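Local structure of membrane-bound lytic murein transglycosylase (Agrobacterium tumefaciens, 2PNW) at residues P305-L310 with V352-D357. The protein probably cleaves the glycan strands of peptidoglycan, as a lytic transglycosylase of the MltA family. Numbering follows the deposited sequence.
Sequences PTLTHL and VRNEAD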
loop_
_atom_site.group_PDB
_atom_site.type_symbol
_atom_site.label_atom_id
_atom_site.label_comp_id
_atom_site.label_asym_id
_atom_site.label_seq_id
_atom_site.Cartn_x
_atom_site.Cartn_y
_atom_site.Cartn_z
ATOM N N PRO A 305 -5.777 11.386 16.880
ATOM C CA PRO A 305 -6.918 12.152 17.376
ATOM C C PRO A 305 -7.314 13.351 16.495
ATOM O O PRO A 305 -8.490 13.702 16.463
ATOM C CB PRO A 305 -6.464 12.583 18.781
ATOM C CG PRO A 305 -4.995 12.597 18.722
ATOM C CD PRO A 305 -4.630 11.451 17.809
ATOM N N THR A 306 -6.372 13.944 15.769
ATOM C CA THR A 306 -6.715 15.023 14.812
ATOM C C THR A 306 -7.426 14.512 13.546
ATOM O O THR A 306 -7.958 15.304 12.756
ATOM C CB THR A 306 -5.492 15.887 14.402
ATOM O OG1 THR A 306 -4.532 15.096 13.685
ATOM C CG2 THR A 306 -4.832 16.528 15.612
ATOM N N LEU A 307 -7.432 13.191 13.351
ATOM C CA LEU A 307 -8.081 12.592 12.182
ATOM C C LEU A 307 -9.498 12.179 12.538
ATOM O O LEU A 307 -9.710 11.181 13.245
ATOM C CB LEU A 307 -7.274 11.387 11.694
ATOM C CG LEU A 307 -7.788 10.558 10.512
ATOM C CD1 LEU A 307 -7.934 11.390 9.246
ATOM C CD2 LEU A 307 -6.809 9.388 10.293
ATOM N N THR A 308 -10.469 12.941 12.035
ATOM C CA THR A 308 -11.859 12.799 12.452
ATOM C C THR A 308 -12.806 12.401 11.336
ATOM O O THR A 308 -13.885 11.888 11.609
ATOM C CB THR A 308 -12.376 14.098 13.114
ATOM O OG1 THR A 308 -12.233 15.193 12.192
ATOM C CG2 THR A 308 -11.570 14.402 14.363
ATOM N N HIS A 309 -12.403 12.604 10.081
ATOM C CA HIS A 309 -13.325 12.409 8.967
ATOM C C HIS A 309 -13.497 10.959 8.508
ATOM O O HIS A 309 -14.303 10.689 7.614
ATOM C CB HIS A 309 -13.015 13.364 7.798
ATOM C CG HIS A 309 -11.810 12.989 6.993
ATOM N ND1 HIS A 309 -10.531 13.334 7.366
ATOM C CD2 HIS A 309 -11.695 12.346 5.807
ATOM C CE1 HIS A 309 -9.673 12.899 6.459
ATOM N NE2 HIS A 309 -10.356 12.302 5.497
ATOM N N LEU A 310 -12.767 10.034 9.138
ATOM C CA LEU A 310 -12.996 8.597 8.916
ATOM C C LEU A 310 -13.862 7.978 10.025
ATOM O O LEU A 310 -14.127 6.778 10.016
ATOM C CB LEU A 310 -11.668 7.827 8.787
ATOM C CG LEU A 310 -10.618 8.384 7.824
ATOM C CD1 LEU A 310 -9.395 7.479 7.768
ATOM C CD2 LEU A 310 -11.222 8.566 6.433
ATOM N N VAL A 352 -5.958 12.752 4.179
ATOM C CA VAL A 352 -5.352 12.176 5.388
ATOM C C VAL A 352 -3.875 12.508 5.397
ATOM O O VAL A 352 -3.143 12.187 4.456
ATOM C CB VAL A 352 -5.558 10.620 5.506
ATOM C CG1 VAL A 352 -4.859 10.073 6.768
ATOM C CG2 VAL A 352 -7.032 10.287 5.511
ATOM N N ARG A 353 -3.441 13.155 6.473
ATOM C CA ARG A 353 -2.076 13.624 6.607
ATOM C C ARG A 353 -1.977 14.065 8.066
ATOM O O ARG A 353 -2.090 15.259 8.380
ATOM C CB ARG A 353 -1.825 14.777 5.600
ATOM C CG ARG A 353 -0.430 15.359 5.594
ATOM C CD ARG A 353 -0.144 16.275 4.367
ATOM N NE ARG A 353 -1.137 17.333 4.128
ATOM C CZ ARG A 353 -1.195 18.517 4.758
ATOM N NH1 ARG A 353 -0.326 18.837 5.717
ATOM N NH2 ARG A 353 -2.143 19.393 4.428
ATOM N N ASN A 354 -1.814 13.098 8.970
ATOM C CA ASN A 354 -2.072 13.351 10.396
ATOM C C ASN A 354 -1.051 12.693 11.299
ATOM O O ASN A 354 -0.564 11.585 11.011
ATOM C CB ASN A 354 -3.463 12.859 10.826
ATOM C CG ASN A 354 -4.610 13.644 10.196
ATOM O OD1 ASN A 354 -5.001 13.391 9.058
ATOM N ND2 ASN A 354 -5.183 14.569 10.954
ATOM N N GLU A 355 -0.733 13.370 12.401
ATOM C CA GLU A 355 0.089 12.777 13.449
ATOM C C GLU A 355 -0.643 11.602 14.060
ATOM O O GLU A 355 -1.876 11.612 14.158
ATOM C CB GLU A 355 0.375 13.801 14.551
ATOM C CG GLU A 355 1.494 14.739 14.237
ATOM C CD GLU A 355 1.742 15.708 15.393
ATOM O OE1 GLU A 355 2.188 15.258 16.478
ATOM O OE2 GLU A 355 1.472 16.913 15.211
ATOM N N ALA A 356 0.108 10.581 14.466
ATOM C CA ALA A 356 -0.488 9.380 15.039
ATOM C C ALA A 356 0.448 8.703 16.010
ATOM O O ALA A 356 1.653 8.764 15.838
ATOM C CB ALA A 356 -0.886 8.385 13.917
ATOM N N ASP A 357 -0.112 8.043 17.021
ATOM C CA ASP A 357 0.667 7.162 17.888
ATOM C C ASP A 357 0.469 5.732 17.382
ATOM O O ASP A 357 -0.677 5.313 17.183
ATOM C CB ASP A 357 0.201 7.271 19.358
ATOM C CG ASP A 357 0.582 8.625 20.016
ATOM O OD1 ASP A 357 1.541 9.283 19.555
ATOM O OD2 ASP A 357 -0.083 9.012 21.004
HETATM O O HOH W 1 -2.048 15.926 12.803
HETATM O O HOH W 2 -3.471 13.299 15.286
#
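N354 reaches across to T306 with its side-chain amide. ND2 donates a nearly straight hydrogen bond to OG1 of T306, 2.9 Å long at 169°, and OG1 lies almost in the amide plane. The first torsion of T306 (64°) sets OG1 between its own backbone N and carbonyl carbon, on the side of the strand. The amide oxygen OD1 accepts from the backbone N of R353; this donor N sits above the plane of the N354 side-chain carbonyl. With ND2 also bonded, the amide is held against rotation. CD1 of L307 packs 3.6 Å from OD1. The tight, apolar part lies beyond. There CG2 of V352 meets CD1 of L307 at 4.0 Å and CE1 of the H309 ring at 3.8 Å. NE2, next to CE1 and also near CG2, hydrogen-bonds the backbone O of L348, which helps to hold the ring there. Both segments belong to the 3D domain, of the double-psi beta-barrel clan; the loop after strand 299-304 packs beside residues 352-355, and strands 299-304 and 353-363 pair antiparallel. The T306 end is looser and wet. One water links OG1 of T306 to the backbone N of E355. A second accepts from T306 N and donates to E355 O, 2.6 Å away.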